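PDB 3Q3W: 3-isopropylmalate dehydratase small subunit from Campylobacter jejuni, which forms the small subunit of isopropylmalate isomerase, which interconverts 2-isopropylmalate and 3-isopropylmalate by way of 2-isopropylmaleate. Local coordinates for residues 27-41 with 87-99. Residues are numbered along the deposited sequence; the frame is centred on the assembly and turned at random. Where two conformers were deposited one is given.
Sequences IIPKQFLLAVSKQGF and SREHAPWALVDYG
I27, at the end of helix 24-27, lays its CG2 methyl on A91 of helix 90-98, 3.7 Å from A91 CB, and brings the same methyl against CD1 of L95. I28, where the chain leaves helical geometry, packs both branches on helix 90-98: CG2 sits over the backbone of H90 and A91, while CG1, anti to the backbone N (chi1 179°), carries CD1 out to the methyl of A94. The carbonyl of I28 takes a weak, bent hydrogen bond from R88, R88 NH1 to I28 O 2.8 Å; the stronger partner of that guanidinium is D25, in a salt bridge. K30 crosses R88 roughly at a right angle with its NZ close to NH2, a pairing of like charges that D25 probably eases. L33, centre of an inverse gamma turn, spreads over two flat groups, CD1 above one face of the R88 guanidinium and CA over the H90 imidazole in a CH-pi contact. W93 CZ3 lies over the other face of H90. One residue on, L34 O receives H90 NE2 at 2.6 Å, nearly straight (168°) and in the imidazole plane. After the excursion through 35-39, G40 packs its CA against D97, whose OD2 accepts F41 N through the anti lone pair at 2.8 Å. The F41 ring receives the edge of H90 on its face, H90 CD2 to F41 CE1 3.5 Å. Within this aconitase C-terminal domain, the loop after helix 24-27 thus packs on helix 90-98. Because a carbonyl oxygen can only accept, NE2 of buried H90 must be the donor; that bond and the packing on both faces together hold the ring's rotation.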
ATOM      1  N   ILE A  27      -3.717   8.527  -5.630  1.00 26.29           N
ATOM      2  CA  ILE A  27      -4.329   7.474  -4.805  1.00 24.73           C
ATOM      3  C   ILE A  27      -5.869   7.512  -4.938  1.00 23.63           C
ATOM      4  O   ILE A  27      -6.495   6.503  -5.180  1.00 21.83           O
ATOM      5  CB  ILE A  27      -3.880   7.543  -3.315  1.00 25.29           C
ATOM      6  CG1 ILE A  27      -2.366   7.300  -3.202  1.00 25.62           C
ATOM      7  CG2 ILE A  27      -4.572   6.430  -2.468  1.00 21.21           C
ATOM      8  CD1 ILE A  27      -1.743   7.702  -1.860  1.00 23.89           C
ATOM      9  N   ILE A  28      -6.462   8.700  -4.811  1.00 23.40           N
ATOM     10  CA  ILE A  28      -7.904   8.832  -4.938  1.00 23.20           C
ATOM     11  C   ILE A  28      -8.234  10.277  -5.222  1.00 24.86           C
ATOM     12  O   ILE A  28      -7.957  11.158  -4.392  1.00 25.53           O
ATOM     13  CB  ILE A  28      -8.692   8.315  -3.656  1.00 22.97           C
ATOM     14  CG1 ILE A  28     -10.206   8.497  -3.843  1.00 22.45           C
ATOM     15  CG2 ILE A  28      -8.121   8.914  -2.350  1.00 21.28           C
ATOM     16  CD1 ILE A  28     -11.092   7.595  -2.948  1.00 22.66           C
ATOM     17  N   PRO A  29      -8.817  10.514  -6.391  1.00 25.26           N
ATOM     18  CA  PRO A  29      -9.090  11.849  -6.837  1.00 26.35           C
ATOM     19  C   PRO A  29     -10.222  12.525  -6.028  1.00 26.59           C
ATOM     20  O   PRO A  29     -11.000  11.851  -5.347  1.00 26.49           O
ATOM     21  CB  PRO A  29      -9.507  11.637  -8.293  1.00 25.55           C
ATOM     22  CG  PRO A  29      -8.968  10.368  -8.670  1.00 26.97           C
ATOM     23  CD  PRO A  29      -8.982   9.535  -7.479  1.00 24.51           C
ATOM     24  N   LYS A  30     -10.283  13.840  -6.146  1.00 27.98           N
ATOM     25  CA  LYS A  30     -11.120  14.694  -5.311  1.00 29.95           C
ATOM     26  C   LYS A  30     -12.614  14.480  -5.518  1.00 29.47           C
ATOM     27  O   LYS A  30     -13.374  14.707  -4.599  1.00 31.13           O
ATOM     28  CB  LYS A  30     -10.819  16.172  -5.553  1.00 32.38           C
ATOM     29  CG  LYS A  30      -9.423  16.635  -5.162  1.00 35.66           C
ATOM     30  CD  LYS A  30      -9.228  18.066  -5.693  1.00 43.13           C
ATOM     31  CE  LYS A  30      -7.997  18.793  -5.117  1.00 46.66           C
ATOM     32  NZ  LYS A  30      -7.946  18.759  -3.635  1.00 46.17           N
ATOM     33  N   GLN A  31     -13.030  14.084  -6.715  1.00 28.42           N
ATOM     34  CA  GLN A  31     -14.447  13.790  -6.994  1.00 29.08           C
ATOM     35  C   GLN A  31     -15.093  12.612  -6.190  1.00 27.31           C
ATOM     36  O   GLN A  31     -16.315  12.507  -6.108  1.00 25.93           O
ATOM     37  CB  GLN A  31     -14.691  13.582  -8.510  1.00 30.31           C
ATOM     38  CG  GLN A  31     -14.039  12.393  -9.165  1.00 30.79           C
ATOM     39  CD  GLN A  31     -12.684  12.697  -9.792  1.00 33.42           C
ATOM     40  OE1 GLN A  31     -11.951  13.520  -9.279  1.00 35.61           O
ATOM     41  NE2 GLN A  31     -12.335  12.007 -10.879  1.00 28.95           N
ATOM     42  N   PHE A  32     -14.275  11.806  -5.541  1.00 25.28           N
ATOM     43  CA  PHE A  32     -14.769  10.647  -4.764  1.00 24.85           C
ATOM     44  C   PHE A  32     -14.682  10.799  -3.255  1.00 24.27           C
ATOM     45  O   PHE A  32     -14.828   9.815  -2.526  1.00 25.35           O
ATOM     46  CB  PHE A  32     -13.938   9.425  -5.142  1.00 22.88           C
ATOM     47  CG  PHE A  32     -13.978   9.116  -6.619  1.00 24.62           C
ATOM     48  CD1 PHE A  32     -15.159   8.821  -7.242  1.00 27.53           C
ATOM     49  CD2 PHE A  32     -12.838   9.176  -7.383  1.00 24.23           C
ATOM     50  CE1 PHE A  32     -15.192   8.546  -8.639  1.00 29.78           C
ATOM     51  CE2 PHE A  32     -12.875   8.911  -8.755  1.00 23.95           C
ATOM     52  CZ  PHE A  32     -14.029   8.613  -9.373  1.00 23.96           C
ATOM     53  N   LEU A  33     -14.346  11.971  -2.760  1.00 24.63           N
ATOM     54  CA  LEU A  33     -14.036  12.126  -1.336  1.00 25.43           C
ATOM     55  C   LEU A  33     -15.277  12.388  -0.498  1.00 27.40           C
ATOM     56  O   LEU A  33     -15.392  13.350   0.282  1.00 27.34           O
ATOM     57  CB  LEU A  33     -12.973  13.196  -1.129  1.00 25.89           C
ATOM     58  CG  LEU A  33     -11.698  13.100  -1.944  1.00 24.42           C
ATOM     59  CD1 LEU A  33     -10.802  14.272  -1.513  1.00 27.99           C
ATOM     60  CD2 LEU A  33     -11.030  11.710  -1.707  1.00 24.59           C
ATOM     61  N   LEU A  34     -16.223  11.488  -0.684  1.00 29.77           N
ATOM     62  CA  LEU A  34     -17.493  11.547  -0.015  1.00 31.87           C
ATOM     63  C   LEU A  34     -17.274  11.372   1.489  1.00 34.79           C
ATOM     64  O   LEU A  34     -16.433  10.565   1.932  1.00 31.69           O
ATOM     65  CB  LEU A  34     -18.431  10.504  -0.601  1.00 32.36           C
ATOM     66  CG  LEU A  34     -18.990  10.817  -1.996  1.00 32.66           C
ATOM     67  CD1 LEU A  34     -19.678   9.617  -2.539  1.00 36.74           C
ATOM     68  CD2 LEU A  34     -19.965  11.947  -1.930  1.00 35.94           C
ATOM     69  N   ALA A  35     -17.977  12.212   2.245  1.00 38.33           N
ATOM     70  CA  ALA A  35     -17.779  12.304   3.679  1.00 42.20           C
ATOM     71  C   ALA A  35     -18.319  11.051   4.333  1.00 44.97           C
ATOM     72  O   ALA A  35     -17.807  10.605   5.370  1.00 46.06           O
ATOM     73  CB  ALA A  35     -18.477  13.553   4.236  1.00 42.39           C
ATOM     74  N   VAL A  36     -19.384  10.522   3.726  1.00 48.95           N
ATOM     75  CA  VAL A  36     -20.074   9.302   4.150  1.00 51.26           C
ATOM     76  C   VAL A  36     -20.347   8.512   2.885  1.00 51.90           C
ATOM     77  O   VAL A  36     -20.961   9.038   1.937  1.00 53.34           O
ATOM     78  CB  VAL A  36     -21.491   9.543   4.895  1.00 53.82           C
ATOM     79  CG1 VAL A  36     -21.333  10.245   6.268  1.00 55.05           C
ATOM     80  CG2 VAL A  36     -22.537  10.282   4.002  1.00 55.83           C
ATOM     81  N   SER A  37     -19.883   7.267   2.862  1.00 51.26           N
ATOM     82  CA  SER A  37     -20.322   6.317   1.845  1.00 51.78           C
ATOM     83  C   SER A  37     -20.679   4.973   2.495  1.00 52.27           C
ATOM     84  O   SER A  37     -20.381   4.718   3.675  1.00 52.41           O
ATOM     85  CB  SER A  37     -19.260   6.119   0.784  1.00 49.93           C
ATOM     86  OG  SER A  37     -19.430   4.872   0.141  1.00 50.32           O
ATOM     87  N   LYS A  38     -21.354   4.144   1.705  1.00 53.33           N
ATOM     88  CA  LYS A  38     -21.795   2.805   2.117  1.00 54.21           C
ATOM     89  C   LYS A  38     -20.944   1.687   1.481  1.00 52.12           C
ATOM     90  O   LYS A  38     -20.902   0.545   1.972  1.00 53.34           O
ATOM     91  CB  LYS A  38     -23.290   2.626   1.777  1.00 56.58           C
ATOM     92  CG  LYS A  38     -24.239   3.322   2.773  1.00 59.53           C
ATOM     93  CD  LYS A  38     -24.514   4.797   2.406  1.00 61.39           C
ATOM     94  CE  LYS A  38     -25.330   5.520   3.485  1.00 63.17           C
ATOM     95  NZ  LYS A  38     -26.427   4.674   4.082  1.00 64.72           N
ATOM     96  N   GLN A  39     -20.175   2.043   0.460  1.00 49.94           N
ATOM     97  CA  GLN A  39     -19.614   1.054  -0.476  1.00 47.44           C
ATOM     98  C   GLN A  39     -18.073   1.002  -0.414  1.00 43.00           C
ATOM     99  O   GLN A  39     -17.447   0.152  -1.028  1.00 43.62           O
ATOM    100  CB  GLN A  39     -20.131   1.389  -1.881  1.00 48.40           C
ATOM    101  CG  GLN A  39     -20.602   2.881  -1.987  1.00 52.90           C
ATOM    102  CD  GLN A  39     -21.395   3.229  -3.239  1.00 58.12           C
ATOM    103  OE1 GLN A  39     -22.430   3.922  -3.160  1.00 61.66           O
ATOM    104  NE2 GLN A  39     -20.902   2.788  -4.401  1.00 60.22           N
ATOM    105  N   GLY A  40     -17.457   1.897   0.335  1.00 39.05           N
ATOM    106  CA  GLY A  40     -16.002   1.974   0.340  1.00 34.22           C
ATOM    107  C   GLY A  40     -15.448   2.639  -0.921  1.00 30.47           C
ATOM    108  O   GLY A  40     -16.172   3.108  -1.797  1.00 29.51           O
ATOM    109  N   PHE A  41     -14.136   2.682  -0.998  1.00 25.25           N
ATOM    110  CA  PHE A  41     -13.494   3.524  -1.956  1.00 22.30           C
ATOM    111  C   PHE A  41     -12.549   2.725  -2.836  1.00 18.71           C
ATOM    112  O   PHE A  41     -11.795   3.292  -3.602  1.00 17.95           O
ATOM    113  CB  PHE A  41     -12.771   4.655  -1.226  1.00 22.67           C
ATOM    114  CG  PHE A  41     -13.715   5.525  -0.387  1.00 22.40           C
ATOM    115  CD1 PHE A  41     -14.392   6.560  -0.967  1.00 26.63           C
ATOM    116  CD2 PHE A  41     -13.963   5.235   0.944  1.00 24.71           C
ATOM    117  CE1 PHE A  41     -15.306   7.343  -0.233  1.00 24.21           C
ATOM    118  CE2 PHE A  41     -14.879   6.021   1.673  1.00 26.45           C
ATOM    119  CZ  PHE A  41     -15.537   7.057   1.067  1.00 28.38           C
ATOM    120  N   SER A  87      -3.333  16.202   4.336  1.00 40.89           N
ATOM    121  CA  SER A  87      -4.196  15.180   4.920  1.00 39.63           C
ATOM    122  C   SER A  87      -5.285  14.804   3.917  1.00 37.56           C
ATOM    123  O   SER A  87      -5.915  15.675   3.332  1.00 39.33           O
ATOM    124  CB  SER A  87      -4.813  15.667   6.226  1.00 40.82           C
ATOM    125  OG  SER A  87      -5.342  14.562   6.960  1.00 41.01           O
ATOM    126  N   ARG A  88      -5.431  13.507   3.673  1.00 34.95           N
ATOM    127  CA  ARG A  88      -6.536  12.958   2.902  1.00 32.45           C
ATOM    128  C   ARG A  88      -6.792  11.602   3.507  1.00 30.85           C
ATOM    129  O   ARG A  88      -6.150  10.602   3.149  1.00 28.74           O
ATOM    130  CB  ARG A  88      -6.186  12.833   1.413  1.00 32.69           C
ATOM    131  CG  ARG A  88      -7.401  12.543   0.579  1.00 31.62           C
ATOM    132  CD  ARG A  88      -7.196  12.728  -0.860  1.00 28.88           C
ATOM    133  NE  ARG A  88      -7.044  14.132  -1.257  1.00 28.32           N
ATOM    134  CZ  ARG A  88      -6.901  14.516  -2.516  1.00 30.42           C
ATOM    135  NH1 ARG A  88      -6.906  13.596  -3.521  1.00 30.10           N
ATOM    136  NH2 ARG A  88      -6.747  15.811  -2.788  1.00 33.15           N
ATOM    137  N   GLU A  89      -7.717  11.551   4.447  1.00 29.87           N
ATOM    138  CA  GLU A  89      -8.054  10.291   5.106  0.60 28.93           C
ATOM    139  C   GLU A  89      -8.509   9.224   4.113  1.00 27.28           C
ATOM    140  O   GLU A  89      -8.222   8.055   4.290  1.00 25.63           O
ATOM    141  CB  GLU A  89      -9.110  10.493   6.190  0.60 29.98           C
ATOM    142  CG  GLU A  89     -10.494  10.902   5.662  0.60 30.90           C
ATOM    143  CD  GLU A  89     -11.257  11.830   6.628  0.60 32.41           C
ATOM    144  OE1 GLU A  89     -11.960  12.726   6.138  0.60 31.50           O
ATOM    145  OE2 GLU A  89     -11.126  11.666   7.862  0.60 33.51           O
ATOM    146  N   HIS A  90      -9.182   9.644   3.047  1.00 26.16           N
ATOM    147  CA  HIS A  90      -9.624   8.734   1.992  1.00 24.78           C
ATOM    148  C   HIS A  90      -8.492   7.953   1.274  1.00 24.82           C
ATOM    149  O   HIS A  90      -8.773   6.891   0.711  1.00 22.99           O
ATOM    150  CB  HIS A  90     -10.411   9.487   0.928  1.00 25.13           C
ATOM    151  CG  HIS A  90     -11.740   9.988   1.395  1.00 26.15           C
ATOM    152  ND1 HIS A  90     -11.869  11.122   2.158  1.00 26.02           N
ATOM    153  CD2 HIS A  90     -12.997   9.546   1.164  1.00 27.12           C
ATOM    154  CE1 HIS A  90     -13.144  11.339   2.406  1.00 28.09           C
ATOM    155  NE2 HIS A  90     -13.851  10.417   1.789  1.00 29.13           N
ATOM    156  N   ALA A  91      -7.265   8.476   1.262  1.00 24.11           N
ATOM    157  CA  ALA A  91      -6.183   7.797   0.572  1.00 24.05           C
ATOM    158  C   ALA A  91      -5.900   6.471   1.257  1.00 23.11           C
ATOM    159  O   ALA A  91      -6.030   5.426   0.638  1.00 22.25           O
ATOM    160  CB  ALA A  91      -4.905   8.708   0.456  1.00 24.21           C
ATOM    161  N   PRO A  92      -5.596   6.474   2.571  1.00 24.13           N
ATOM    162  CA  PRO A  92      -5.562   5.139   3.244  1.00 22.72           C
ATOM    163  C   PRO A  92      -6.842   4.302   3.118  1.00 21.87           C
ATOM    164  O   PRO A  92      -6.777   3.100   2.893  1.00 20.73           O
ATOM    165  CB  PRO A  92      -5.295   5.474   4.719  1.00 24.17           C
ATOM    166  CG  PRO A  92      -4.666   6.783   4.684  1.00 25.90           C
ATOM    167  CD  PRO A  92      -5.242   7.541   3.500  1.00 25.31           C
ATOM    168  N   TRP A  93      -7.997   4.909   3.226  1.00 21.18           N
ATOM    169  CA  TRP A  93      -9.241   4.167   3.026  1.00 20.95           C
ATOM    170  C   TRP A  93      -9.352   3.446   1.659  1.00 20.04           C
ATOM    171  O   TRP A  93      -9.779   2.300   1.597  1.00 19.47           O
ATOM    172  CB  TRP A  93     -10.408   5.093   3.154  1.00 21.44           C
ATOM    173  CG  TRP A  93     -10.552   5.764   4.494  1.00 24.59           C
ATOM    174  CD1 TRP A  93      -9.805   5.556   5.626  1.00 27.58           C
ATOM    175  CD2 TRP A  93     -11.541   6.730   4.838  1.00 26.97           C
ATOM    176  NE1 TRP A  93     -10.290   6.352   6.662  1.00 26.96           N
ATOM    177  CE2 TRP A  93     -11.354   7.067   6.198  1.00 27.10           C
ATOM    178  CE3 TRP A  93     -12.595   7.344   4.123  1.00 27.18           C
ATOM    179  CZ2 TRP A  93     -12.145   8.027   6.851  1.00 30.23           C
ATOM    180  CZ3 TRP A  93     -13.391   8.294   4.788  1.00 29.08           C
ATOM    181  CH2 TRP A  93     -13.163   8.601   6.135  1.00 32.47           C
ATOM    182  N   ALA A  94      -9.026   4.146   0.580  1.00 18.91           N
ATOM    183  CA  ALA A  94      -9.113   3.527  -0.737  1.00 19.03           C
ATOM    184  C   ALA A  94      -8.149   2.349  -0.840  1.00 18.80           C
ATOM    185  O   ALA A  94      -8.467   1.290  -1.371  1.00 20.08           O
ATOM    186  CB  ALA A  94      -8.833   4.571  -1.807  1.00 18.40           C
ATOM    187  N   LEU A  95      -6.953   2.527  -0.309  1.00 18.92           N
ATOM    188  CA  LEU A  95      -5.962   1.451  -0.310  1.00 18.41           C
ATOM    189  C   LEU A  95      -6.449   0.244   0.483  1.00 18.29           C
ATOM    190  O   LEU A  95      -6.396  -0.892  -0.028  1.00 17.34           O
ATOM    191  CB  LEU A  95      -4.604   1.978   0.244  1.00 18.77           C
ATOM    192  CG  LEU A  95      -3.854   2.903  -0.704  1.00 20.22           C
ATOM    193  CD1 LEU A  95      -2.959   3.946  -0.006  1.00 19.79           C
ATOM    194  CD2 LEU A  95      -3.054   2.066  -1.731  1.00 18.82           C
ATOM    195  N   VAL A  96      -6.914   0.450   1.731  1.00 18.83           N
ATOM    196  CA  VAL A  96      -7.406  -0.666   2.557  0.60 18.76           C
ATOM    197  C   VAL A  96      -8.657  -1.332   1.970  1.00 18.91           C
ATOM    198  O   VAL A  96      -8.754  -2.536   1.928  1.00 18.06           O
ATOM    199  CB  VAL A  96      -7.656  -0.233   4.023  0.60 20.03           C
ATOM    200  CG1 VAL A  96      -8.401  -1.306   4.812  0.60 19.19           C
ATOM    201  CG2 VAL A  96      -6.281   0.134   4.722  0.60 18.54           C
ATOM    202  N   ASP A  97      -9.599  -0.525   1.489  1.00 17.74           N
ATOM    203  CA  ASP A  97     -10.823  -1.045   0.898  1.00 18.55           C
ATOM    204  C   ASP A  97     -10.488  -1.884  -0.359  1.00 18.98           C
ATOM    205  O   ASP A  97     -11.188  -2.867  -0.654  1.00 18.02           O
ATOM    206  CB  ASP A  97     -11.769   0.085   0.491  1.00 19.39           C
ATOM    207  CG  ASP A  97     -12.410   0.831   1.719  1.00 20.53           C
ATOM    208  OD1 ASP A  97     -12.197   0.417   2.874  1.00 24.37           O
ATOM    209  OD2 ASP A  97     -13.151   1.827   1.518  1.00 24.63           O
ATOM    210  N   TYR A  98      -9.438  -1.518  -1.094  1.00 18.90           N
ATOM    211  CA  TYR A  98      -9.043  -2.311  -2.277  1.00 19.01           C
ATOM    212  C   TYR A  98      -8.520  -3.650  -1.842  1.00 18.63           C
ATOM    213  O   TYR A  98      -8.556  -4.642  -2.555  1.00 20.05           O
ATOM    214  CB  TYR A  98      -7.946  -1.588  -3.058  1.00 18.72           C
ATOM    215  CG  TYR A  98      -7.522  -2.290  -4.307  1.00 16.12           C
ATOM    216  CD1 TYR A  98      -8.293  -2.218  -5.469  1.00 17.16           C
ATOM    217  CD2 TYR A  98      -6.338  -3.028  -4.339  1.00 18.42           C
ATOM    218  CE1 TYR A  98      -7.879  -2.852  -6.642  1.00 21.46           C
ATOM    219  CE2 TYR A  98      -5.919  -3.631  -5.491  1.00 18.00           C
ATOM    220  CZ  TYR A  98      -6.673  -3.573  -6.638  1.00 19.42           C
ATOM    221  OH  TYR A  98      -6.236  -4.212  -7.819  1.00 23.38           O
ATOM    222  N   GLY A  99      -7.991  -3.661  -0.640  1.00 20.84           N
ATOM    223  CA  GLY A  99      -7.343  -4.860  -0.114  1.00 20.86           C
ATOM    224  C   GLY A  99      -5.864  -4.734   0.199  1.00 20.52           C
ATOM    225  O   GLY A  99      -5.230  -5.728   0.579  1.00 21.16           O
TER